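PDB 1W23: phosphoserine aminotransferase from Bacillus alcalophilus, which catalyses the reversible, pyridoxal-phosphate-dependent transamination between phosphoserine and 2-oxoglutarate in serine biosynthesis, and also acts on phosphohydroxythreonine. Local coordinates for residues A[97-102]-A[129-134]; A[155-160]-A[293-298]; A[118-123]-A[134-139]. All blocks are in the same frame, centred on the assembly; numbering follows the deposited sequence. Where two conformers were deposited one is given.

Contact 1: A[97-102]-A[129-134]; sequences VLTGSW and SIPDFS. With PLP (pyridoxal-5'-phosphate), chain J.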
loop_
_atom_site.group_PDB
_atom_site.type_symbol
_atom_site.label_atom_id
_atom_site.label_comp_id
_atom_site.label_asym_id
_atom_site.label_seq_id
_atom_site.Cartn_x
_atom_site.Cartn_y
_atom_site.Cartn_z
ATOM N N VAL A 97 -26.685 -5.909 -0.339
ATOM C CA VAL A 97 -27.201 -6.861 0.619
ATOM C C VAL A 97 -26.433 -6.638 1.915
ATOM O O VAL A 97 -25.194 -6.774 1.952
ATOM C CB VAL A 97 -27.091 -8.316 0.165
ATOM C CG1 VAL A 97 -27.678 -9.285 1.205
ATOM C CG2 VAL A 97 -27.756 -8.547 -1.183
ATOM N N LEU A 98 -27.134 -6.281 2.991
ATOM C CA LEU A 98 -26.494 -5.995 4.254
ATOM C C LEU A 98 -26.438 -7.236 5.158
ATOM O O LEU A 98 -27.492 -7.725 5.592
ATOM C CB LEU A 98 -27.200 -4.885 5.009
ATOM C CG LEU A 98 -27.245 -3.509 4.275
ATOM C CD1 LEU A 98 -27.945 -2.467 5.150
ATOM C CD2 LEU A 98 -25.844 -3.042 3.890
ATOM N N THR A 99 -25.219 -7.745 5.412
ATOM C CA THR A 99 -25.028 -8.888 6.274
ATOM C C THR A 99 -24.035 -8.622 7.387
ATOM O O THR A 99 -23.687 -9.531 8.151
ATOM C CB THR A 99 -24.659 -10.160 5.501
ATOM O OG1 THR A 99 -23.616 -9.866 4.520
ATOM C CG2 THR A 99 -25.843 -10.710 4.713
ATOM N N GLY A 100 -23.564 -7.386 7.553
ATOM C CA GLY A 100 -22.741 -6.995 8.678
ATOM C C GLY A 100 -22.288 -5.571 8.551
ATOM O O GLY A 100 -22.775 -4.798 7.716
ATOM N N SER A 101 -21.349 -5.190 9.396
ATOM C CA SER A 101 -20.817 -3.845 9.441
ATOM C C SER A 101 -20.036 -3.508 8.180
ATOM O O SER A 101 -20.124 -2.384 7.654
ATOM C CB SER A 101 -19.886 -3.708 10.731
ATOM O OG SER A 101 -19.123 -2.513 10.622
ATOM N N TRP A 102 -19.233 -4.456 7.662
ATOM C CA TRP A 102 -18.513 -4.189 6.425
ATOM C C TRP A 102 -19.468 -3.951 5.276
ATOM O O TRP A 102 -19.164 -3.116 4.389
ATOM C CB TRP A 102 -17.493 -5.321 6.116
ATOM C CG TRP A 102 -16.366 -5.289 7.148
ATOM C CD1 TRP A 102 -16.049 -6.246 8.057
ATOM C CD2 TRP A 102 -15.457 -4.204 7.364
ATOM N NE1 TRP A 102 -14.992 -5.841 8.807
ATOM C CE2 TRP A 102 -14.597 -4.593 8.412
ATOM C CE3 TRP A 102 -15.245 -2.948 6.769
ATOM C CZ2 TRP A 102 -13.583 -3.762 8.869
ATOM C CZ3 TRP A 102 -14.242 -2.126 7.223
ATOM C CH2 TRP A 102 -13.426 -2.556 8.270
ATOM N N SER A 129 -27.532 -14.046 10.482
ATOM C CA SER A 129 -27.704 -14.941 9.336
ATOM C C SER A 129 -27.549 -14.201 8.016
ATOM O O SER A 129 -27.599 -12.986 7.913
ATOM C CB SER A 129 -29.088 -15.589 9.381
ATOM O OG SER A 129 -30.130 -14.679 9.144
ATOM N N ILE A 130 -27.414 -15.024 6.972
ATOM C CA ILE A 130 -27.507 -14.525 5.594
ATOM C C ILE A 130 -28.941 -14.583 5.154
ATOM O O ILE A 130 -29.593 -15.638 5.358
ATOM C CB ILE A 130 -26.626 -15.395 4.690
ATOM C CG1 ILE A 130 -25.172 -15.557 5.213
ATOM C CG2 ILE A 130 -26.651 -14.918 3.237
ATOM C CD1 ILE A 130 -24.443 -14.253 5.462
ATOM N N PRO A 131 -29.534 -13.540 4.570
ATOM C CA PRO A 131 -30.944 -13.629 4.098
ATOM C C PRO A 131 -31.059 -14.613 2.976
ATOM O O PRO A 131 -30.170 -14.867 2.162
ATOM C CB PRO A 131 -31.236 -12.206 3.623
ATOM C CG PRO A 131 -29.920 -11.613 3.358
ATOM C CD PRO A 131 -28.935 -12.228 4.299
ATOM N N ASP A 132 -32.254 -15.240 2.886
ATOM C CA ASP A 132 -32.645 -16.087 1.811
ATOM C C ASP A 132 -32.637 -15.266 0.522
ATOM O O ASP A 132 -33.136 -14.151 0.487
ATOM C CB ASP A 132 -34.066 -16.569 2.104
ATOM C CG ASP A 132 -34.282 -17.522 3.241
ATOM O OD1 ASP A 132 -35.473 -17.734 3.604
ATOM O OD2 ASP A 132 -33.299 -18.106 3.730
ATOM N N PHE A 133 -32.119 -15.844 -0.562
ATOM C CA PHE A 133 -32.007 -15.125 -1.799
ATOM C C PHE A 133 -33.373 -14.740 -2.346
ATOM O O PHE A 133 -33.452 -13.761 -3.120
ATOM C CB PHE A 133 -31.271 -15.971 -2.823
ATOM C CG PHE A 133 -29.836 -16.315 -2.408
ATOM C CD1 PHE A 133 -29.152 -17.329 -3.071
ATOM C CD2 PHE A 133 -29.146 -15.680 -1.390
ATOM C CE1 PHE A 133 -27.856 -17.729 -2.752
ATOM C CE2 PHE A 133 -27.861 -16.078 -1.036
ATOM C CZ PHE A 133 -27.202 -17.080 -1.706
ATOM N N SER A 134 -34.425 -15.477 -2.001
ATOM C CA SER A 134 -35.787 -15.127 -2.377
ATOM C C SER A 134 -36.195 -13.756 -1.811
ATOM O O SER A 134 -37.186 -13.184 -2.310
ATOM C CB SER A 134 -36.775 -16.233 -1.926
ATOM O OG SER A 134 -36.784 -16.396 -0.531
HETATM N N1 PLP J . -14.209 -5.794 4.243
HETATM C C2 PLP J . -14.083 -6.891 5.078
HETATM C C2A PLP J . -15.049 -7.998 4.876
HETATM C C3 PLP J . -13.079 -6.916 6.035
HETATM O O3 PLP J . -12.944 -7.968 6.810
HETATM C C4 PLP J . -12.188 -5.789 6.169
HETATM C C4A PLP J . -11.076 -5.865 7.153
HETATM C C5 PLP J . -12.346 -4.704 5.291
HETATM C C6 PLP J . -13.375 -4.726 4.363
HETATM C C5A PLP J . -11.491 -3.472 5.365
HETATM O O4P PLP J . -10.200 -3.756 4.709
HETATM P P PLP J . -9.040 -2.607 4.717
HETATM O O1P PLP J . -8.695 -2.357 6.153
HETATM O O2P PLP J . -9.633 -1.378 4.044
HETATM O O3P PLP J . -7.963 -3.271 3.875
HETATM O O HOH W 1 -24.859 -11.831 8.956
#
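One wall of the pyridoxal-phosphate pocket of this class-V aminotransferase is built where strand 93-98 gives way to helix 101-111, and residues 129-134 pack against the strand end of that turn. Trp102, in the first turn of the helix, lays its indole over the cofactor ring nearly parallel to it: PLP C4 stands 3.5 Å above the indole plane, over its centre, and Trp102 CG lies 3.5 Å from PLP C2. With CG anti to its own carbonyl carbon (chi1 -68°), the indole reaches the pyridine face to face.

Trp102 itself does not touch residues 129-134; the second half of the contact rests on methyl groups and the Pro131 ring. Thr99 points CG2 at the ring of Pro131, meeting CD at 3.5 Å, tighter than usual for two carbons, with the two side chains crossing at about a right angle. The same CG2 meets the tip of Ile130, CD1, at 3.9 Å. Within the strand, Val97 CG1, anti to its backbone N, touches Pro131 CG at 3.9 Å. Thr99 keeps OG1 apart from this group, in the crowded position between N and the carbonyl carbon, where it hydrogen-bonds Asn151. A water 2.7 Å from Thr99 O and 3.2 Å from Ser129 O can donate to either, but not to every acceptor around it at once.

No direct hydrogen bond joins the segments, so their fit depends on shape and apolar surface. At the cofactor end, the electron-rich indole probably interacts favourably with the electron-poor pyridine ring.

Contact 2: A[155-160]-A[293-298]; sequences GTQYQN and SRSLMN
Ser295 OG is gripped three times: it accepts from Met297 N at 2.9 Å and from Asn298 N at 3.0 Å, and it is bonded to the side-chain OD1 of Asn150, a residue of the cofactor pocket. The two backbone bonds make an ST turn and an ST motif, which fold the chain just as it enters strand 298-302. An alanine in place of Ser295 would remove OG, and the turn at Met297 and Asn298 would probably loosen while Asn150 lost a partner. Beside this turn the loop joins the short strand 156-157 through a single beta bridge, Thr156 with Arg294.

Two backbone bonds flank Thr156. Ser295 N gives to Gly155 O at 3.0 Å, coming from well above the carbonyl plane, and Gln157 N gives to Ser293 O at 2.9 Å, this time within the plane. Gly155 has a positive phi of 75°, and a CB there would collide with Asn298 O, so glycine suits the place on both counts.

Gln157 adds the side-chain link. Its CG is anti to the backbone N (chi1 -177°) and the chain runs on extended beside Ser295, so that OE1 meets Leu296 N at 2.9 Å in an almost straight bond of 173°. The far side of that amide, NE2, is held by Asp176. Arg294 ends in a salt bridge with Asp279 of helix 259-279.

One water links three groups: it donates to Gln157 OE1 at 2.6 Å and to Arg294 O at 2.7 Å, and accepts from Gln159 NE2, which also donates to Gln157 O.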
loop_
_atom_site.group_PDB
_atom_site.type_symbol
_atom_site.label_atom_id
_atom_site.label_comp_id
_atom_site.label_asym_id
_atom_site.label_seq_id
_atom_site.Cartn_x
_atom_site.Cartn_y
_atom_site.Cartn_z
ATOM N N GLY A 155 -19.261 -13.016 12.131
ATOM C CA GLY A 155 -19.011 -14.464 12.070
ATOM C C GLY A 155 -20.021 -15.234 11.252
ATOM O O GLY A 155 -20.282 -16.415 11.554
ATOM N N THR A 156 -20.564 -14.640 10.206
ATOM C CA THR A 156 -21.483 -15.296 9.286
ATOM C C THR A 156 -20.894 -15.302 7.875
ATOM O O THR A 156 -20.032 -14.472 7.550
ATOM C CB THR A 156 -22.858 -14.589 9.265
ATOM O OG1 THR A 156 -22.617 -13.274 8.767
ATOM C CG2 THR A 156 -23.523 -14.549 10.619
ATOM N N GLN A 157 -21.373 -16.231 7.041
ATOM C CA GLN A 157 -20.780 -16.422 5.723
ATOM C C GLN A 157 -21.794 -17.016 4.766
ATOM O O GLN A 157 -22.562 -17.924 5.133
ATOM C CB GLN A 157 -19.582 -17.392 5.880
ATOM C CG GLN A 157 -18.774 -17.681 4.660
ATOM C CD GLN A 157 -17.636 -18.635 4.926
ATOM O OE1 GLN A 157 -17.685 -19.453 5.872
ATOM N NE2 GLN A 157 -16.559 -18.556 4.101
ATOM N N TYR A 158 -21.770 -16.538 3.533
ATOM C CA TYR A 158 -22.528 -17.141 2.440
ATOM C C TYR A 158 -22.089 -18.582 2.225
ATOM O O TYR A 158 -20.894 -18.866 2.095
ATOM C CB TYR A 158 -22.344 -16.352 1.156
ATOM C CG TYR A 158 -23.146 -15.063 1.049
ATOM C CD1 TYR A 158 -22.836 -13.944 1.814
ATOM C CD2 TYR A 158 -24.200 -14.950 0.146
ATOM C CE1 TYR A 158 -23.561 -12.762 1.698
ATOM C CE2 TYR A 158 -24.914 -13.787 0.031
ATOM C CZ TYR A 158 -24.611 -12.689 0.800
ATOM O OH TYR A 158 -25.361 -11.534 0.662
ATOM N N GLN A 159 -23.069 -19.493 2.109
ATOM C CA GLN A 159 -22.787 -20.896 1.794
ATOM C C GLN A 159 -22.654 -21.101 0.311
ATOM O O GLN A 159 -22.007 -22.093 -0.079
ATOM C CB GLN A 159 -23.929 -21.803 2.309
ATOM C CG GLN A 159 -24.095 -21.632 3.807
ATOM C CD GLN A 159 -22.783 -21.866 4.533
ATOM O OE1 GLN A 159 -22.286 -23.021 4.462
ATOM N NE2 GLN A 159 -22.209 -20.836 5.154
ATOM N N ASN A 160 -23.268 -20.280 -0.468
ATOM C CA ASN A 160 -23.290 -20.312 -1.941
ATOM C C ASN A 160 -23.745 -18.921 -2.351
ATOM O O ASN A 160 -23.993 -18.066 -1.459
ATOM C CB ASN A 160 -24.159 -21.443 -2.472
ATOM C CG ASN A 160 -25.464 -21.483 -1.711
ATOM O OD1 ASN A 160 -26.155 -20.466 -1.684
ATOM N ND2 ASN A 160 -25.784 -22.615 -1.099
ATOM N N SER A 293 -25.563 -20.298 8.966
ATOM C CA SER A 293 -24.773 -19.179 8.443
ATOM C C SER A 293 -23.409 -19.104 9.062
ATOM O O SER A 293 -22.703 -18.124 8.855
ATOM C CB SER A 293 -25.530 -17.869 8.686
ATOM O OG SER A 293 -26.734 -17.832 7.888
ATOM N N ARG A 294 -22.992 -20.077 9.869
ATOM C CA ARG A 294 -21.707 -20.028 10.584
ATOM C C ARG A 294 -20.529 -19.880 9.651
ATOM O O ARG A 294 -20.363 -20.671 8.732
ATOM C CB ARG A 294 -21.515 -21.297 11.391
ATOM C CG ARG A 294 -22.215 -21.257 12.744
ATOM C CD ARG A 294 -22.220 -22.602 13.447
ATOM N NE ARG A 294 -22.592 -22.404 14.862
ATOM C CZ ARG A 294 -22.586 -23.387 15.776
ATOM N NH1 ARG A 294 -22.376 -24.668 15.422
ATOM N NH2 ARG A 294 -22.851 -23.046 17.045
ATOM N N SER A 295 -19.682 -18.888 9.915
ATOM C CA SER A 295 -18.472 -18.680 9.161
ATOM C C SER A 295 -17.427 -19.738 9.505
ATOM O O SER A 295 -17.232 -20.143 10.648
ATOM C CB SER A 295 -17.915 -17.296 9.519
ATOM O OG SER A 295 -16.623 -17.078 8.922
ATOM N N LEU A 296 -16.682 -20.164 8.475
ATOM C CA LEU A 296 -15.492 -20.997 8.613
ATOM C C LEU A 296 -14.246 -20.200 8.920
ATOM O O LEU A 296 -13.200 -20.795 9.189
ATOM C CB LEU A 296 -15.313 -21.843 7.344
ATOM C CG LEU A 296 -16.442 -22.839 7.094
ATOM C CD1 LEU A 296 -16.256 -23.474 5.719
ATOM C CD2 LEU A 296 -16.503 -23.906 8.176
ATOM N N MET A 297 -14.317 -18.870 8.844
ATOM C CA MET A 297 -13.182 -17.959 8.955
ATOM C C MET A 297 -13.130 -17.158 10.271
ATOM O O MET A 297 -12.037 -16.891 10.766
ATOM C CB MET A 297 -13.216 -16.978 7.763
ATOM C CG MET A 297 -13.002 -17.639 6.422
ATOM S SD MET A 297 -11.300 -18.132 6.032
ATOM C CE MET A 297 -11.269 -19.892 6.406
ATOM N N ASN A 298 -14.305 -16.765 10.801
ATOM C CA ASN A 298 -14.373 -15.988 12.022
ATOM C C ASN A 298 -15.467 -16.560 12.908
ATOM O O ASN A 298 -16.613 -16.529 12.538
ATOM C CB ASN A 298 -14.654 -14.494 11.768
ATOM C CG ASN A 298 -13.681 -13.877 10.786
ATOM O OD1 ASN A 298 -14.003 -13.797 9.583
ATOM N ND2 ASN A 298 -12.535 -13.376 11.234
HETATM O O HOH W 2 -19.381 -17.569 13.902
HETATM O O HOH W 3 -19.566 -21.248 6.255
#

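Contact 3: A[118-123]-A[134-139]; sequences IAASTK and SEFQLN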
loop_
_atom_site.group_PDB
_atom_site.type_symbol
_atom_site.label_atom_id
_atom_site.label_comp_id
_atom_site.label_asym_id
_atom_site.label_seq_id
_atom_site.Cartn_x
_atom_site.Cartn_y
_atom_site.Cartn_z
ATOM N N ILE A 118 -31.253 -1.171 -0.631
ATOM C CA ILE A 118 -30.973 -2.330 0.216
ATOM C C ILE A 118 -31.829 -3.466 -0.296
ATOM O O ILE A 118 -33.052 -3.534 -0.121
ATOM C CB ILE A 118 -31.240 -2.031 1.699
ATOM C CG1 ILE A 118 -30.255 -0.938 2.179
ATOM C CG2 ILE A 118 -31.039 -3.283 2.555
ATOM C CD1 ILE A 118 -30.590 -0.392 3.540
ATOM N N ALA A 119 -31.178 -4.418 -0.974
ATOM C CA ALA A 119 -31.874 -5.542 -1.571
ATOM C C ALA A 119 -32.420 -6.489 -0.493
ATOM O O ALA A 119 -33.474 -7.117 -0.681
ATOM C CB ALA A 119 -30.948 -6.319 -2.477
ATOM N N ALA A 120 -31.678 -6.641 0.596
ATOM C CA ALA A 120 -32.046 -7.545 1.689
ATOM C C ALA A 120 -31.088 -7.200 2.844
ATOM O O ALA A 120 -29.995 -6.638 2.625
ATOM C CB ALA A 120 -31.961 -8.978 1.300
ATOM N N SER A 121 -31.504 -7.548 4.073
ATOM C CA SER A 121 -30.765 -7.170 5.240
ATOM C C SER A 121 -31.155 -8.022 6.434
ATOM O O SER A 121 -32.339 -8.321 6.598
ATOM C CB SER A 121 -31.059 -5.716 5.609
ATOM O OG SER A 121 -30.368 -5.353 6.782
ATOM N N THR A 122 -30.180 -8.367 7.247
ATOM C CA THR A 122 -30.452 -8.981 8.547
ATOM C C THR A 122 -30.041 -8.098 9.731
ATOM O O THR A 122 -29.869 -8.552 10.857
ATOM C CB THR A 122 -29.841 -10.413 8.639
ATOM O OG1 THR A 122 -28.454 -10.336 8.323
ATOM C CG2 THR A 122 -30.529 -11.373 7.661
ATOM N N LYS A 123 -29.958 -6.770 9.457
ATOM C CA LYS A 123 -29.585 -5.820 10.450
ATOM C C LYS A 123 -30.488 -5.818 11.694
ATOM O O LYS A 123 -30.019 -5.693 12.838
ATOM C CB LYS A 123 -29.574 -4.414 9.821
ATOM C CG LYS A 123 -29.082 -3.283 10.714
ATOM C CD LYS A 123 -29.132 -1.937 9.981
ATOM C CE LYS A 123 -28.789 -0.817 10.944
ATOM N NZ LYS A 123 -27.406 -0.932 11.478
ATOM N N SER A 134 -34.425 -15.477 -2.001
ATOM C CA SER A 134 -35.787 -15.127 -2.377
ATOM C C SER A 134 -36.195 -13.756 -1.811
ATOM O O SER A 134 -37.186 -13.184 -2.310
ATOM C CB SER A 134 -36.775 -16.233 -1.926
ATOM O OG SER A 134 -36.784 -16.396 -0.531
ATOM N N GLU A 135 -35.549 -13.283 -0.773
ATOM C CA GLU A 135 -35.899 -12.011 -0.212
ATOM C C GLU A 135 -35.332 -10.813 -1.013
ATOM O O GLU A 135 -35.663 -9.665 -0.696
ATOM C CB GLU A 135 -35.424 -11.908 1.228
ATOM C CG GLU A 135 -35.801 -13.050 2.145
ATOM C CD GLU A 135 -35.100 -13.032 3.484
ATOM O OE1 GLU A 135 -34.981 -11.869 4.000
ATOM O OE2 GLU A 135 -34.627 -14.020 4.170
ATOM N N PHE A 136 -34.450 -11.090 -1.971
ATOM C CA PHE A 136 -33.705 -9.978 -2.562
ATOM C C PHE A 136 -34.613 -9.156 -3.459
ATOM O O PHE A 136 -35.320 -9.639 -4.354
ATOM C CB PHE A 136 -32.550 -10.465 -3.422
ATOM C CG PHE A 136 -31.359 -11.049 -2.676
ATOM C CD1 PHE A 136 -31.357 -11.373 -1.336
ATOM C CD2 PHE A 136 -30.209 -11.301 -3.419
ATOM C CE1 PHE A 136 -30.190 -11.917 -0.764
ATOM C CE2 PHE A 136 -29.085 -11.789 -2.832
ATOM C CZ PHE A 136 -29.075 -12.106 -1.522
ATOM N N GLN A 137 -34.586 -7.846 -3.177
ATOM C CA GLN A 137 -35.364 -6.867 -3.920
ATOM C C GLN A 137 -34.407 -6.209 -4.935
ATOM O O GLN A 137 -33.507 -5.447 -4.574
ATOM C CB GLN A 137 -36.010 -5.848 -3.003
ATOM C CG GLN A 137 -36.887 -6.543 -1.946
ATOM C CD GLN A 137 -37.870 -7.556 -2.538
ATOM O OE1 GLN A 137 -38.045 -8.727 -2.171
ATOM N NE2 GLN A 137 -38.611 -7.096 -3.559
ATOM N N LEU A 138 -34.632 -6.545 -6.199
ATOM C CA LEU A 138 -33.801 -6.138 -7.313
ATOM C C LEU A 138 -34.488 -5.054 -8.122
ATOM O O LEU A 138 -35.749 -4.985 -8.161
ATOM C CB LEU A 138 -33.458 -7.342 -8.174
ATOM C CG LEU A 138 -32.831 -8.545 -7.468
ATOM C CD1 LEU A 138 -32.599 -9.673 -8.470
ATOM C CD2 LEU A 138 -31.572 -8.108 -6.702
ATOM N N ASN A 139 -33.689 -4.225 -8.807
ATOM C CA ASN A 139 -34.231 -3.125 -9.598
ATOM C C ASN A 139 -33.728 -3.270 -11.017
ATOM O O ASN A 139 -32.549 -3.632 -11.223
ATOM C CB ASN A 139 -33.778 -1.741 -9.067
ATOM C CG ASN A 139 -34.106 -1.591 -7.601
ATOM O OD1 ASN A 139 -35.280 -1.444 -7.229
ATOM N ND2 ASN A 139 -33.103 -1.669 -6.739
HETATM O O HOH W 4 -34.288 -8.694 3.863
HETATM O O HOH W 5 -34.081 -10.666 6.785
#
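Phe136, the one aromatic ring in these two segments, takes the methyl of Ala120 against its CD1-CE1 side, with CB 3.6 Å from CD1 and 4.0 Å from CE1. The ring of Phe133 meets it with the planes inclined at about 55°, and Leu145 of strand 142-148 adds a further apolar neighbour. All this lies at the border of the seven-stranded mixed sheet typical of fold-type I pyridoxal-phosphate enzymes, where strand 115-121 is outermost within the chain. The loop leaving that strand doubles back past it on the way to strand 142-148.

The second flat group is the peptide carbonyl of Ala119, at the corner where the strand bends. Gln137 N approaches in its plane, along a lone pair, and bonds to Ala119 O at 2.8 Å with an N-H...O angle of 159°. Phe136 CA adds a C-H...O contact to the same oxygen at 3.4 Å. Gln137 O in turn takes a C-H...O contact from Ala119 CA at 3.4 Å, and also accepts from Asn95 ND2 of the neighbouring strand 93-98. Gln137 keeps its CB and CG beside Ala119 O, then bends at chi2 so that its end leads away.

Beyond Ala120 two waters bridge the segments. One molecule accepts from Ser121 N at 3.0 Å and lies near Glu135 OE1; another donates both to Ser121 O, at 2.9 Å, and to Glu135 OE1. The other carboxylate oxygen of Glu135, OE2, holds Asp132 N, which helps to fix the group. Ser121, whose CB points away from residues 134-139, closes an ST turn, OG accepting from Lys123 N at 3.1 Å in a bond of 166°.

How the contacts relate
From the N terminus, strand 93-98 opens contact 1, and helix 101-111 carries the chain to strand 115-121, where contact 3 opens. Residues 129-134 then close contact 1 and 134-139 close contact 3, so the two cross and share Ser134; hydrogen bonds between Leu98 N and Ala120 O and between Thr122 OG1 and Ser129 O join them directly. After strand 142-148 the chain opens contact 2, which closes only after another 132 residues, as the chain nears strand 298-302. Contact 2 therefore follows the others in series, yet it touches contact 1 through a hydrogen bond between Ile130 N and Ser293 OG, joining the sheet's border to the C-terminal part.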